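Local coordinates for protein beta-glucanase (Bacteroides thetaiotaomicron, PDB 6EUG) that probably hydrolyses O-glycosyl bonds of arabinogalactan as a beta-1,3-galactosidase, through its family 43 glycoside hydrolase domain, at residues G68-S80 / W86-E98. Numbering follows the deposited sequence. Where two conformers were deposited one is given.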
loop_
_atom_site.group_PDB
_atom_site.type_symbol
_atom_site.label_atom_id
_atom_site.label_comp_id
_atom_site.label_asym_id
_atom_site.label_seq_id
_atom_site.Cartn_x
_atom_site.Cartn_y
_atom_site.Cartn_z
ATOM N N GLY A 68 -12.651 12.532 -13.913
ATOM C CA GLY A 68 -12.634 11.061 -13.949
ATOM C C GLY A 68 -11.646 10.544 -12.887
ATOM O O GLY A 68 -11.166 11.329 -12.053
ATOM N N PHE A 69 -11.291 9.265 -12.971
ATOM C CA PHE A 69 -10.396 8.626 -11.972
ATOM C C PHE A 69 -9.284 7.724 -12.484
ATOM O O PHE A 69 -8.266 7.550 -11.794
ATOM C CB PHE A 69 -11.226 7.867 -10.896
ATOM C CG PHE A 69 -12.044 6.700 -11.431
ATOM C CD1 PHE A 69 -13.288 6.910 -12.011
ATOM C CD2 PHE A 69 -11.590 5.397 -11.289
ATOM C CE1 PHE A 69 -14.033 5.842 -12.496
ATOM C CE2 PHE A 69 -12.338 4.323 -11.746
ATOM C CZ PHE A 69 -13.542 4.547 -12.361
ATOM N N VAL A 70 -9.464 7.108 -13.642
ATOM C CA VAL A 70 -8.414 6.211 -14.184
ATOM C C VAL A 70 -7.253 7.031 -14.786
ATOM O O VAL A 70 -7.489 7.990 -15.492
ATOM C CB VAL A 70 -9.001 5.232 -15.239
ATOM C CG1 VAL A 70 -7.911 4.329 -15.830
ATOM C CG2 VAL A 70 -10.128 4.407 -14.638
ATOM N N THR A 71 -6.003 6.649 -14.475
ATOM C CA THR A 71 -4.859 7.361 -15.019
ATOM C C THR A 71 -4.882 7.393 -16.543
ATOM O O THR A 71 -5.241 6.385 -17.215
ATOM C CB THR A 71 -3.499 6.792 -14.502
ATOM O OG1 THR A 71 -2.416 7.691 -14.849
ATOM C CG2 THR A 71 -3.211 5.400 -15.064
ATOM N N GLU A 72 -4.440 8.530 -17.073
ATOM C CA GLU A 72 -4.100 8.680 -18.481
ATOM C C GLU A 72 -2.632 8.310 -18.823
ATOM O O GLU A 72 -2.268 8.224 -20.032
ATOM C CB GLU A 72 -4.390 10.123 -18.946
ATOM C CG GLU A 72 -5.861 10.515 -19.014
ATOM C CD GLU A 72 -6.575 10.141 -20.304
ATOM O OE1 GLU A 72 -7.818 10.027 -20.287
ATOM O OE2 GLU A 72 -5.922 9.971 -21.355
ATOM N N LYS A 73 -1.776 8.150 -17.791
ATOM C CA LYS A 73 -0.331 8.124 -17.981
ATOM C C LYS A 73 0.441 6.999 -17.301
ATOM O O LYS A 73 1.370 6.463 -17.922
ATOM C CB LYS A 73 0.299 9.455 -17.524
ATOM C CG LYS A 73 -0.233 10.684 -18.250
ATOM C CD LYS A 73 0.225 10.796 -19.696
ATOM C CE LYS A 73 -0.533 11.925 -20.405
ATOM N NZ LYS A 73 -0.084 11.993 -21.819
ATOM N N GLY A 74 0.065 6.638 -16.059
ATOM C CA GLY A 74 0.820 5.637 -15.256
ATOM C C GLY A 74 1.326 6.174 -13.924
ATOM O O GLY A 74 0.577 6.871 -13.183
ATOM N N ILE A 75 2.555 5.775 -13.582
ATOM C CA ILE A 75 3.183 6.076 -12.291
ATOM C C ILE A 75 4.228 7.187 -12.463
ATOM O O ILE A 75 5.201 7.034 -13.240
ATOM C CB ILE A 75 3.843 4.805 -11.713
ATOM C CG1 ILE A 75 2.824 3.638 -11.547
ATOM C CG2 ILE A 75 4.598 5.119 -10.416
ATOM C CD1 ILE A 75 1.549 3.978 -10.763
ATOM N N ASN A 76 4.034 8.282 -11.735
ATOM C CA ASN A 76 4.876 9.499 -11.806
ATOM C C ASN A 76 6.005 9.418 -10.779
ATOM O O ASN A 76 5.868 8.696 -9.778
ATOM C CB ASN A 76 3.969 10.726 -11.520
ATOM C CG ASN A 76 4.290 11.961 -12.348
ATOM O OD1 ASN A 76 5.141 11.954 -13.242
ATOM N ND2 ASN A 76 3.544 13.037 -12.082
ATOM N N CYS A 77 7.096 10.158 -11.005
ATOM C CA CYS A 77 8.242 10.245 -10.077
ATOM C C CYS A 77 8.769 11.687 -9.901
ATOM O O CYS A 77 8.941 12.421 -10.903
ATOM C CB CYS A 77 9.377 9.381 -10.592
ATOM S SG CYS A 77 10.933 9.361 -9.686
ATOM N N TYR A 78 9.072 12.034 -8.647
ATOM C CA TYR A 78 9.736 13.310 -8.257
ATOM C C TYR A 78 10.985 13.011 -7.432
ATOM O O TYR A 78 11.012 12.009 -6.695
ATOM C CB TYR A 78 8.772 14.212 -7.468
ATOM C CG TYR A 78 7.535 14.649 -8.270
ATOM C CD1 TYR A 78 6.440 13.805 -8.441
ATOM C CD2 TYR A 78 7.498 15.867 -8.928
ATOM C CE1 TYR A 78 5.318 14.189 -9.172
ATOM C CE2 TYR A 78 6.389 16.264 -9.688
ATOM C CZ TYR A 78 5.297 15.417 -9.828
ATOM O OH TYR A 78 4.149 15.765 -10.568
ATOM N N SER A 79 11.985 13.911 -7.484
ATOM C CA SER A 79 13.237 13.711 -6.699
ATOM C C SER A 79 13.575 14.955 -5.862
ATOM O O SER A 79 13.108 16.042 -6.192
ATOM C CB SER A 79 14.423 13.349 -7.593
ATOM O OG SER A 79 14.771 14.421 -8.456
ATOM N N SER A 80 14.318 14.758 -4.761
ATOM C CA SER A 80 14.704 15.854 -3.848
ATOM C C SER A 80 15.936 15.497 -3.023
ATOM O O SER A 80 16.082 14.368 -2.617
ATOM C CB SER A 80 13.583 16.128 -2.852
ATOM O OG SER A 80 13.832 17.315 -2.094
ATOM N N TRP A 86 10.966 19.629 -4.887
ATOM C CA TRP A 86 10.760 18.397 -5.678
ATOM C C TRP A 86 10.883 18.687 -7.194
ATOM O O TRP A 86 10.133 19.514 -7.740
ATOM C CB TRP A 86 9.383 17.816 -5.350
ATOM C CG TRP A 86 9.309 17.259 -3.957
ATOM C CD1 TRP A 86 8.780 17.874 -2.877
ATOM C CD2 TRP A 86 9.818 16.004 -3.500
ATOM N NE1 TRP A 86 8.918 17.080 -1.757
ATOM C CE2 TRP A 86 9.547 15.920 -2.111
ATOM C CE3 TRP A 86 10.448 14.920 -4.132
ATOM C CZ2 TRP A 86 9.948 14.819 -1.325
ATOM C CZ3 TRP A 86 10.829 13.813 -3.369
ATOM C CH2 TRP A 86 10.576 13.769 -1.980
ATOM N N LYS A 87 11.834 18.016 -7.841
ATOM C CA LYS A 87 12.043 18.060 -9.294
ATOM C C LYS A 87 11.228 16.937 -10.005
ATOM O O LYS A 87 11.337 15.762 -9.641
ATOM C CB LYS A 87 13.524 17.819 -9.588
ATOM C CG LYS A 87 13.893 17.860 -11.072
ATOM C CD LYS A 87 15.321 17.354 -11.278
ATOM C CE LYS A 87 15.791 17.653 -12.688
ATOM N NZ LYS A 87 17.184 17.181 -12.900
ATOM N N SER A 88 10.441 17.307 -11.020
ATOM C CA SER A 88 9.761 16.330 -11.852
ATOM C C SER A 88 10.745 15.463 -12.655
ATOM O O SER A 88 11.543 15.996 -13.460
ATOM C CB SER A 88 8.742 17.013 -12.777
ATOM O OG SER A 88 8.174 16.076 -13.699
ATOM N N GLU A 89 10.678 14.142 -12.461
ATOM C CA GLU A 89 11.509 13.198 -13.222
ATOM C C GLU A 89 10.733 12.495 -14.342
ATOM O O GLU A 89 11.314 11.685 -15.080
ATOM C CB GLU A 89 12.124 12.137 -12.291
ATOM C CG GLU A 89 13.043 12.670 -11.197
ATOM C CD GLU A 89 14.456 12.941 -11.661
ATOM O OE1 GLU A 89 14.786 12.566 -12.796
ATOM O OE2 GLU A 89 15.252 13.540 -10.891
ATOM N N GLY A 90 9.444 12.805 -14.485
ATOM C CA GLY A 90 8.614 12.180 -15.514
ATOM C C GLY A 90 7.971 10.892 -15.055
ATOM O O GLY A 90 8.096 10.490 -13.875
ATOM N N ILE A 91 7.290 10.258 -16.001
ATOM C CA ILE A 91 6.563 9.005 -15.778
ATOM C C ILE A 91 7.556 7.846 -15.742
ATOM O O ILE A 91 8.237 7.582 -16.732
ATOM C CB ILE A 91 5.515 8.770 -16.884
ATOM C CG1 ILE A 91 4.416 9.857 -16.806
ATOM C CG2 ILE A 91 4.928 7.358 -16.783
ATOM C CD1 ILE A 91 3.464 9.756 -15.615
ATOM N N ALA A 92 7.645 7.187 -14.587
ATOM C CA ALA A 92 8.588 6.086 -14.313
ATOM C C ALA A 92 8.079 4.764 -14.877
ATOM O O ALA A 92 8.864 3.956 -15.365
ATOM C CB ALA A 92 8.805 5.931 -12.801
ATOM N N LEU A 93 6.771 4.503 -14.755
ATOM C CA LEU A 93 6.146 3.309 -15.400
ATOM C C LEU A 93 4.927 3.792 -16.168
ATOM O O LEU A 93 3.904 4.164 -15.575
ATOM C CB LEU A 93 5.706 2.227 -14.413
ATOM C CG LEU A 93 5.069 0.953 -15.042
ATOM C CD1 LEU A 93 6.047 0.117 -15.860
ATOM C CD2 LEU A 93 4.479 0.085 -13.933
ATOM N N ALA A 94 5.066 3.790 -17.493
ATOM C CA ALA A 94 4.015 4.264 -18.399
ATOM C C ALA A 94 2.993 3.182 -18.768
ATOM O O ALA A 94 3.344 2.004 -18.953
ATOM C CB ALA A 94 4.672 4.765 -19.680
ATOM N N VAL A 95 1.741 3.595 -18.988
ATOM C CA VAL A 95 0.780 2.701 -19.641
ATOM C C VAL A 95 1.309 2.323 -21.020
ATOM O O VAL A 95 1.992 3.113 -21.659
ATOM C CB VAL A 95 -0.636 3.327 -19.770
ATOM C CG1 VAL A 95 -1.283 3.508 -18.394
ATOM C CG2 VAL A 95 -0.632 4.662 -20.492
ATOM N N SER A 96 0.953 1.127 -21.486
ATOM C CA SER A 96 1.427 0.564 -22.775
ATOM C C SER A 96 0.555 0.999 -23.966
ATOM O O SER A 96 -0.671 1.145 -23.842
ATOM C CB SER A 96 1.408 -0.967 -22.684
ATOM O OG SER A 96 1.896 -1.589 -23.862
ATOM N N GLU A 97 1.201 1.162 -25.125
ATOM C CA GLU A 97 0.493 1.414 -26.377
ATOM C C GLU A 97 0.146 0.090 -27.128
ATOM O O GLU A 97 -0.393 0.134 -28.223
ATOM C CB GLU A 97 1.332 2.344 -27.285
ATOM C CG GLU A 97 1.665 3.707 -26.659
ATOM C CD GLU A 97 2.604 4.565 -27.488
ATOM O OE1 GLU A 97 2.367 4.667 -28.702
ATOM O OE2 GLU A 97 3.544 5.182 -26.921
ATOM N N GLU A 98 0.485 -1.064 -26.570
ATOM C CA GLU A 98 0.185 -2.364 -27.203
ATOM C C GLU A 98 -1.220 -2.900 -26.882
ATOM O O GLU A 98 -1.572 -3.088 -25.694
ATOM C CB GLU A 98 1.240 -3.373 -26.755
ATOM C CG GLU A 98 2.649 -2.954 -27.128
ATOM C CD GLU A 98 3.640 -4.095 -27.047
ATOM O OE1 GLU A 98 4.454 -4.225 -28.002
ATOM O OE2 GLU A 98 3.597 -4.865 -26.046
HETATM O O HOH W 1 7.218 13.770 -12.610
#
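Ser79 and Lys87 pair their backbones in both directions near the turn of an antiparallel hairpin, strands 74-80 and 87-94, which forms the outer half of one four-stranded blade in the five-bladed beta-propeller of family 43 glycoside hydrolases. Ser79 N to Lys87 O and Lys87 N to Ser79 O each span 2.9 Å. Further along, a classic beta bulge sets two residues, Ala92 and Leu93, against the single Ile75: Ile75 O accepts from Ala92 N at 2.8 Å and only weakly from Leu93 N. Beyond it, Val95 N donates to Lys73 O.

Apolar packing differs on the two faces. On one, Ile75 meets Leu93 and Cys77 meets Ala92, while Met125 of the next blade lies against Ile75 and Leu93. On the other, Ile91 CD1 fits between Lys73 CB and the amide of Asn76, whose ND2 is bonded to Asn44 O. At the turn, Ser80 CB sits over the six-membered ring of Trp86, 3.6 Å from its centroid, a CH-pi contact; the indole also meets Trp59 edge-to-face.

Polar side chains add two links. One water donates to Asn76 OD1 and Cys77 O and accepts from Ser88 OG and Gly90 N, bridging the strands from over the rim of one face of the Tyr78 ring. On the opposite face of the sheet, Glu89 folds back at chi2 (-82°) to bring its carboxylate to Ser79, whose OG donates to the anti lone pair of Glu89 OE2 at 2.6 Å.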